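Local coordinates for protein acetylxylan esterase (Geobacillus stearothermophilus, PDB 5BN1) that removes acetyl side groups from the xylose backbone units of xylan and xylo-oligosaccharides, working as a serine esterase of the GDSL family in a donut-shaped homooctamer, at residues 86-91 with 135-140; 93-98 with 145-150; 166-171 with 209-214. The protein carries 1 engineered substitution. One frame throughout, in Å; residues are numbered along the deposited sequence.

Interaction 1: 86-91 with 135-140; sequences SIMIGI and TPFYIE
Ile-91 reaches across to Pro-136 and Phe-137 where two neighbouring parallel strands of the SGNH-hydrolase fold, 84-88 and 130-134, give way to loops at their C-terminal ends. Its CB stands back from the 135-140 loop, and contact begins at CG1, which lies 3.9 Å from Pro-136 CB and 3.4 Å from Phe-137 O. The tip, CD1, then settles over one face of the Phe-137 ring in a CH-pi contact, 3.9 Å from the ring centroid and offset toward the rim. Phe-137 CB starts away from 86-91, but CG, set between the backbone N and the carbonyl carbon (chi1 60°), leads back, and the end of the ring comes nearer. Met-88 meets the same ring at its edge: Met-88 SD lies near the ring plane, 4.1 Å from Phe-137 CE2, a Met-aromatic contact. Pro-136 packs against the turn 89-91 that leads into helix 91-99, its CD 3.6 Å from Ile-89 O. Gly-90, the N-cap residue, lies so close to the proline that a beta carbon there would clash with Pro-136 CG. The contact is wholly buried, with the side chain of Ile-91 about 7 Å from that of the inferred nucleophile Ser-15. Thr-135 O, hydrogen-bonded to Thr-172 OG1 of helix 172-180, also lies against the methionine sulfur, 3.4 Å from Met-88 SD.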
# COMPACT_ATOMS: atom_id res chain seq x y z
N SER A 86 -15.15 -32.55 10.12
CA SER A 86 -14.31 -33.05 9.05
C SER A 86 -12.84 -32.62 9.34
O SER A 86 -12.57 -31.46 9.63
CB SER A 86 -14.66 -32.50 7.64
OG SER A 86 -13.85 -33.02 6.67
N ILE A 87 -11.99 -33.63 9.40
CA ILE A 87 -10.56 -33.44 9.71
C ILE A 87 -9.76 -33.88 8.51
O ILE A 87 -9.83 -34.99 8.01
CB ILE A 87 -10.09 -34.27 10.95
CG1 ILE A 87 -11.06 -33.96 12.09
CG2 ILE A 87 -8.63 -34.00 11.24
CD1 ILE A 87 -10.90 -35.03 13.21
N MET A 88 -8.82 -32.99 8.05
CA MET A 88 -7.79 -33.35 7.05
C MET A 88 -6.49 -32.75 7.53
O MET A 88 -6.18 -31.58 7.47
CB MET A 88 -8.06 -32.88 5.60
CG MET A 88 -7.03 -33.43 4.66
SD MET A 88 -7.47 -33.41 2.91
CE MET A 88 -7.94 -31.71 2.73
N ILE A 89 -5.67 -33.69 8.10
CA ILE A 89 -4.39 -33.30 8.72
C ILE A 89 -3.38 -34.39 8.52
O ILE A 89 -3.69 -35.58 8.32
CB ILE A 89 -4.57 -32.96 10.20
CG1 ILE A 89 -3.46 -32.05 10.77
CG2 ILE A 89 -4.77 -34.30 11.01
CD1 ILE A 89 -3.61 -30.59 10.30
N GLY A 90 -2.11 -33.98 8.42
CA GLY A 90 -0.95 -34.90 8.17
C GLY A 90 0.01 -34.45 7.12
O GLY A 90 1.14 -34.86 7.12
N ILE A 91 -0.45 -33.60 6.17
CA ILE A 91 0.49 -33.13 5.18
C ILE A 91 1.73 -32.49 5.79
O ILE A 91 2.84 -32.81 5.39
CB ILE A 91 -0.18 -32.20 4.18
CG1 ILE A 91 -1.09 -32.98 3.25
CG2 ILE A 91 0.89 -31.46 3.31
CD1 ILE A 91 -2.01 -32.17 2.35
N THR A 135 -7.94 -38.38 4.61
CA THR A 135 -6.49 -38.68 4.62
C THR A 135 -5.73 -37.41 4.18
O THR A 135 -6.31 -36.61 3.41
CB THR A 135 -6.02 -39.80 3.70
OG1 THR A 135 -6.33 -39.55 2.30
CG2 THR A 135 -6.78 -41.11 4.04
N PRO A 136 -4.56 -37.19 4.70
CA PRO A 136 -3.62 -36.32 3.94
C PRO A 136 -3.38 -36.94 2.58
O PRO A 136 -3.75 -38.07 2.18
CB PRO A 136 -2.44 -36.27 4.89
CG PRO A 136 -2.32 -37.72 5.41
CD PRO A 136 -3.76 -37.99 5.71
N PHE A 137 -2.59 -36.22 1.75
CA PHE A 137 -2.26 -36.66 0.44
C PHE A 137 -0.93 -35.98 -0.00
O PHE A 137 -0.52 -35.00 0.61
CB PHE A 137 -3.38 -36.27 -0.61
CG PHE A 137 -3.65 -34.80 -0.75
CD1 PHE A 137 -2.82 -34.09 -1.59
CD2 PHE A 137 -4.62 -34.16 -0.03
CE1 PHE A 137 -2.99 -32.69 -1.67
CE2 PHE A 137 -4.80 -32.82 -0.09
CZ PHE A 137 -3.96 -32.07 -0.88
N TYR A 138 -0.41 -36.55 -1.07
CA TYR A 138 0.80 -35.98 -1.72
C TYR A 138 0.61 -36.21 -3.17
O TYR A 138 0.35 -37.35 -3.60
CB TYR A 138 2.07 -36.55 -1.17
CG TYR A 138 3.35 -35.87 -1.59
CD1 TYR A 138 3.51 -34.52 -1.38
CD2 TYR A 138 4.41 -36.58 -2.09
CE1 TYR A 138 4.67 -33.87 -1.68
CE2 TYR A 138 5.60 -35.91 -2.41
CZ TYR A 138 5.72 -34.59 -2.17
OH TYR A 138 6.95 -34.00 -2.46
N ILE A 139 0.69 -35.11 -3.96
CA ILE A 139 0.33 -35.26 -5.36
C ILE A 139 1.55 -35.71 -6.13
O ILE A 139 2.37 -34.97 -6.68
CB ILE A 139 -0.26 -33.91 -5.90
CG1 ILE A 139 -1.41 -33.48 -5.06
CG2 ILE A 139 -0.61 -34.07 -7.41
CD1 ILE A 139 -1.98 -32.08 -5.38
N GLU A 140 1.75 -37.05 -6.14
CA GLU A 140 2.97 -37.69 -6.62
C GLU A 140 2.57 -39.14 -6.92
O GLU A 140 2.04 -39.79 -5.99
CB GLU A 140 4.08 -37.68 -5.49
CG GLU A 140 5.25 -38.54 -5.83
CD GLU A 140 5.84 -38.25 -7.17
OE1 GLU A 140 6.28 -37.07 -7.43
OE2 GLU A 140 5.87 -39.17 -8.07

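Interaction 2: 93-98 with 145-150; sequences DVWRQY and DPMRRT
Met-147 fills the space between Val-94, Trp-95 and Tyr-98 where helix 91-99 meets the first turn of helix 146-165, the short segments running roughly antiparallel, at 152°, with a closest approach of their axes of 9.9 Å. Its CG is anti to the backbone N (chi1 178°) and the chain stays extended beyond it. CB lies over the Tyr-98 face, 4.0 Å from the ring centroid. CG packs against Val-94 CG1 at 3.9 Å, while SD makes oblique Met-aromatic contacts with both Tyr-98 and Trp-95. The terminal CE is tight against the indole, 3.3 Å from Trp-95 CD1. Farther along the interface, Val-94 and Thr-150 slide past each other in opposite directions, CG1 touching CG2, and Pro-146 CB packs against Tyr-98 CE1. The ring of Tyr-98 also meets Tyr-184 of a neighbouring subunit edge-to-face, and Trp-95 stacks on Trp-190 of that subunit. At the polar edge Tyr-98 and Thr-150 reach tip to tip, OH and OG1 sharing a short hydrogen bond of 2.6 Å, with OG1 in the plane of the phenol ring. Asp-145 caps helix 146-165, its OD1 accepting from Arg-148 N at 3.2 Å and weakly from Met-147 N. The thioether thus fits between two aromatic rings and a valine without needing directional bonds, whereas the hydroxyl pair holds the tip of Tyr-98 to helix 146-165, and Met-147 over its face probably restrains the turn of the ring.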
# COMPACT_ATOMS: atom_id res chain seq x y z
N ASP A 93 2.72 -32.65 9.01
CA ASP A 93 3.32 -33.63 9.91
C ASP A 93 4.41 -34.39 9.20
O ASP A 93 5.47 -34.69 9.78
CB ASP A 93 2.23 -34.54 10.42
CG ASP A 93 1.05 -33.81 10.99
OD1 ASP A 93 0.36 -33.00 10.24
OD2 ASP A 93 0.68 -33.94 12.19
N VAL A 94 4.18 -34.77 7.95
CA VAL A 94 5.04 -35.43 7.05
C VAL A 94 6.04 -34.45 6.42
O VAL A 94 7.22 -34.71 6.36
CB VAL A 94 4.26 -36.20 5.99
CG1 VAL A 94 5.15 -36.79 4.98
CG2 VAL A 94 3.41 -37.31 6.68
N TRP A 95 5.49 -33.42 5.78
CA TRP A 95 6.34 -32.55 4.91
C TRP A 95 7.54 -32.03 5.65
O TRP A 95 8.61 -31.98 5.07
CB TRP A 95 5.49 -31.42 4.37
CG TRP A 95 5.97 -30.78 3.09
CD1 TRP A 95 6.97 -31.19 2.27
CD2 TRP A 95 5.24 -29.77 2.38
NE1 TRP A 95 7.01 -30.39 1.12
CE2 TRP A 95 5.95 -29.52 1.17
CE3 TRP A 95 4.15 -29.00 2.71
CZ2 TRP A 95 5.45 -28.58 0.23
CZ3 TRP A 95 3.71 -28.03 1.83
CH2 TRP A 95 4.38 -27.86 0.60
N ARG A 96 7.36 -31.58 6.88
CA ARG A 96 8.49 -31.09 7.66
C ARG A 96 9.67 -31.99 7.75
O ARG A 96 10.84 -31.59 7.83
CB ARG A 96 8.06 -30.53 9.01
CG ARG A 96 7.10 -29.39 9.02
CD ARG A 96 7.64 -28.08 8.44
NE ARG A 96 7.47 -28.08 6.99
CZ ARG A 96 6.33 -27.85 6.36
NH1 ARG A 96 6.30 -27.89 5.01
NH2 ARG A 96 5.17 -27.68 7.00
N GLN A 97 9.39 -33.30 7.81
CA GLN A 97 10.41 -34.31 7.86
C GLN A 97 11.35 -34.32 6.66
O GLN A 97 12.46 -34.79 6.67
CB GLN A 97 9.84 -35.73 8.07
CG GLN A 97 8.94 -35.85 9.27
CD GLN A 97 8.28 -37.17 9.44
OE1 GLN A 97 8.97 -38.25 9.28
NE2 GLN A 97 7.02 -37.18 9.80
N TYR A 98 10.76 -33.86 5.51
CA TYR A 98 11.43 -33.82 4.23
C TYR A 98 11.91 -32.41 3.82
O TYR A 98 13.00 -32.39 3.19
CB TYR A 98 10.45 -34.41 3.15
CG TYR A 98 10.26 -35.91 3.38
CD1 TYR A 98 11.21 -36.79 2.99
CD2 TYR A 98 9.11 -36.39 4.00
CE1 TYR A 98 11.12 -38.16 3.23
CE2 TYR A 98 9.01 -37.73 4.26
CZ TYR A 98 9.99 -38.57 3.89
OH TYR A 98 9.95 -39.96 4.15
N ASP A 145 8.42 -42.74 -4.10
CA ASP A 145 9.02 -41.47 -3.70
C ASP A 145 8.94 -41.44 -2.17
O ASP A 145 7.90 -41.72 -1.59
CB ASP A 145 8.18 -40.30 -4.28
CG ASP A 145 8.62 -38.92 -3.78
OD1 ASP A 145 8.14 -38.52 -2.75
OD2 ASP A 145 9.50 -38.39 -4.47
N PRO A 146 10.02 -41.06 -1.48
CA PRO A 146 9.98 -41.18 -0.06
C PRO A 146 8.88 -40.50 0.66
O PRO A 146 8.25 -40.99 1.60
CB PRO A 146 11.35 -40.59 0.38
CG PRO A 146 12.24 -40.83 -0.74
CD PRO A 146 11.36 -40.76 -1.99
N MET A 147 8.53 -39.27 0.24
CA MET A 147 7.50 -38.51 0.95
C MET A 147 6.10 -39.12 0.58
O MET A 147 5.24 -39.11 1.46
CB MET A 147 7.52 -37.01 0.61
CG MET A 147 6.44 -36.29 1.31
SD MET A 147 6.73 -34.49 1.35
CE MET A 147 5.12 -33.93 1.82
N ARG A 148 5.90 -39.58 -0.65
CA ARG A 148 4.69 -40.24 -0.96
C ARG A 148 4.45 -41.51 -0.10
O ARG A 148 3.37 -41.75 0.39
CB ARG A 148 4.64 -40.62 -2.46
CG ARG A 148 3.44 -41.48 -2.88
CD ARG A 148 2.06 -40.89 -2.74
NE ARG A 148 1.01 -41.95 -2.73
CZ ARG A 148 0.69 -42.64 -3.81
NH1 ARG A 148 1.03 -42.29 -5.01
NH2 ARG A 148 -0.08 -43.74 -3.59
N ARG A 149 5.55 -42.25 0.03
CA ARG A 149 5.49 -43.50 0.86
C ARG A 149 5.14 -43.20 2.27
O ARG A 149 4.26 -43.84 2.89
CB ARG A 149 6.78 -44.23 0.71
CG ARG A 149 6.81 -45.56 1.45
CD ARG A 149 8.10 -46.29 1.02
NE ARG A 149 9.34 -45.60 1.39
CZ ARG A 149 10.45 -45.31 0.62
NH1 ARG A 149 10.62 -45.62 -0.70
NH2 ARG A 149 11.47 -44.67 1.21
N THR A 150 5.78 -42.18 2.86
CA THR A 150 5.39 -41.74 4.17
C THR A 150 3.98 -41.33 4.33
O THR A 150 3.21 -41.61 5.22
CB THR A 150 6.45 -40.76 4.75
OG1 THR A 150 7.78 -41.31 4.68
CG2 THR A 150 6.13 -40.26 6.08

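Interaction 3: 166-171 with 209-214; sequences NSLFVD and REIGFE
Glu-210 crosses Leu-168 obliquely and slides past Val-170 in the opposite direction, and its side chain lies against strand 168-170. CG is anti to the backbone N and the chain then bends at chi2 (67°), which places CD beside the strand backbone. OE2 accepts a nearly straight hydrogen bond from Phe-169 N, 2.9 Å long with an angle of 169° at the hydrogen, the donor standing above the carboxylate plane. Phe-169 O also faces the carboxylate, nearest to Glu-210 CD at 3.0 Å; it would tend to raise the acid's pKa, an effect the N-H bond probably offsets in part. Leu-168 CD2 lies 3.5 Å from OE2; nearer the root of the side chain, Val-170 CG2 packs on Glu-210 CB at 3.8 Å. An alanine in place of Glu-210 would probably leave Phe-169 N without its acceptor and open a gap beside Leu-168. The bond is made to an edge strand of the sheet within this chain, whose Leu-168 and Val-170 pair through their backbones with strand 130-134. Phe-169 CB points away from 209-214, and its side chain packs on Val-158 and Ala-162 of helix 146-165, while Val-170 also touches Ala-206 of helix 197-211.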
# COMPACT_ATOMS: atom_id res chain seq x y z
N ASN A 166 -15.87 -45.81 13.69
CA ASN A 166 -17.02 -45.79 12.82
C ASN A 166 -17.24 -44.35 12.33
O ASN A 166 -18.34 -43.80 12.32
CB ASN A 166 -18.27 -46.37 13.57
CG ASN A 166 -18.04 -47.83 13.99
OD1 ASN A 166 -17.56 -48.64 13.22
ND2 ASN A 166 -18.35 -48.14 15.25
N SER A 167 -16.12 -43.74 11.95
CA SER A 167 -16.20 -42.39 11.31
C SER A 167 -16.33 -42.58 9.81
O SER A 167 -15.92 -43.56 9.22
CB SER A 167 -14.89 -41.71 11.62
OG SER A 167 -14.72 -41.37 12.98
N LEU A 168 -16.84 -41.57 9.12
CA LEU A 168 -16.80 -41.58 7.69
C LEU A 168 -15.30 -41.30 7.28
O LEU A 168 -14.52 -40.83 8.06
CB LEU A 168 -17.69 -40.45 7.12
CG LEU A 168 -19.21 -40.62 7.37
CD1 LEU A 168 -20.00 -39.44 6.77
CD2 LEU A 168 -19.61 -41.92 6.77
N PHE A 169 -15.02 -41.64 6.08
CA PHE A 169 -13.61 -41.75 5.61
C PHE A 169 -13.47 -41.36 4.17
O PHE A 169 -14.15 -41.90 3.25
CB PHE A 169 -13.09 -43.18 5.80
CG PHE A 169 -11.74 -43.44 5.21
CD1 PHE A 169 -10.65 -42.79 5.80
CD2 PHE A 169 -11.53 -44.14 4.09
CE1 PHE A 169 -9.39 -43.00 5.23
CE2 PHE A 169 -10.26 -44.38 3.49
CZ PHE A 169 -9.16 -43.74 4.12
N VAL A 170 -12.56 -40.38 3.87
CA VAL A 170 -12.26 -40.02 2.53
C VAL A 170 -10.79 -40.27 2.23
O VAL A 170 -9.92 -39.63 2.86
CB VAL A 170 -12.56 -38.49 2.35
CG1 VAL A 170 -12.32 -38.11 0.86
CG2 VAL A 170 -13.94 -38.14 2.81
N ASP A 171 -10.53 -41.08 1.25
CA ASP A 171 -9.22 -41.41 0.78
C ASP A 171 -8.85 -40.36 -0.33
O ASP A 171 -9.09 -40.59 -1.50
CB ASP A 171 -9.07 -42.81 0.29
CG ASP A 171 -7.69 -43.19 0.00
OD1 ASP A 171 -6.72 -42.30 -0.09
OD2 ASP A 171 -7.33 -44.44 -0.09
N ARG A 209 -18.76 -37.44 -2.26
CA ARG A 209 -19.07 -38.85 -2.51
C ARG A 209 -19.31 -39.53 -1.16
O ARG A 209 -20.30 -40.26 -0.93
CB ARG A 209 -18.00 -39.47 -3.30
CG ARG A 209 -18.25 -40.97 -3.53
CD ARG A 209 -17.00 -41.62 -4.04
NE ARG A 209 -17.12 -42.90 -4.67
CZ ARG A 209 -16.07 -43.66 -5.02
NH1 ARG A 209 -14.80 -43.26 -4.78
NH2 ARG A 209 -16.29 -44.84 -5.62
N GLU A 210 -18.42 -39.28 -0.20
CA GLU A 210 -18.51 -39.97 1.10
C GLU A 210 -19.71 -39.53 1.93
O GLU A 210 -20.26 -40.38 2.73
CB GLU A 210 -17.23 -39.77 1.89
CG GLU A 210 -17.20 -40.48 3.24
CD GLU A 210 -17.18 -42.01 3.16
OE1 GLU A 210 -17.14 -42.64 2.05
OE2 GLU A 210 -17.16 -42.58 4.35
N ILE A 211 -20.23 -38.32 1.72
CA ILE A 211 -21.44 -37.88 2.41
C ILE A 211 -22.73 -38.18 1.63
O ILE A 211 -23.78 -37.74 2.15
CB ILE A 211 -21.43 -36.47 2.93
CG1 ILE A 211 -21.30 -35.41 1.78
CG2 ILE A 211 -20.30 -36.25 3.99
CD1 ILE A 211 -21.68 -34.06 2.24
N GLY A 212 -22.64 -38.78 0.47
CA GLY A 212 -23.71 -39.38 -0.33
C GLY A 212 -24.08 -38.57 -1.54
O GLY A 212 -25.12 -38.87 -2.18
N PHE A 213 -23.25 -37.63 -1.99
CA PHE A 213 -23.49 -36.96 -3.29
C PHE A 213 -22.34 -37.36 -4.22
O PHE A 213 -21.23 -36.78 -4.14
CB PHE A 213 -23.48 -35.50 -3.09
CG PHE A 213 -23.63 -34.61 -4.34
CD1 PHE A 213 -23.98 -35.17 -5.57
CD2 PHE A 213 -23.38 -33.22 -4.24
CE1 PHE A 213 -24.07 -34.35 -6.72
CE2 PHE A 213 -23.50 -32.40 -5.39
CZ PHE A 213 -23.81 -33.01 -6.59
N GLU A 214 -22.63 -38.22 -5.13
CA GLU A 214 -21.59 -38.76 -5.97
C GLU A 214 -21.67 -38.10 -7.35
O GLU A 214 -22.71 -38.13 -7.99
CB GLU A 214 -21.69 -40.32 -6.05
CG GLU A 214 -20.45 -40.91 -6.69
CD GLU A 214 -20.40 -42.44 -6.67
OE1 GLU A 214 -21.50 -43.03 -6.71
OE2 GLU A 214 -19.27 -43.02 -6.64

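Interactions 1 and 2 interlock along the chain: 86-91 and 93-98 come first, then 135-140 and 145-150. Their centres are 11 Å apart, and Tyr-138 CE1 packs on Met-147 CE at 3.5 Å where they touch. Both lie toward the C-terminal ends of strands 84-88 and 130-134, and both touch the second subunit, so this region near the inferred catalytic residues also borders a subunit interface of the octamer. Interaction 3 follows in series, with its centre 15 Å from interaction 1 and 25 Å from interaction 2. It meets interaction 1 through the shared parallel sheet, Thr-135 N lying 2.9 Å from Val-170 O, and joins edge strand 168-170 to helix 197-211, away from the annotated sites.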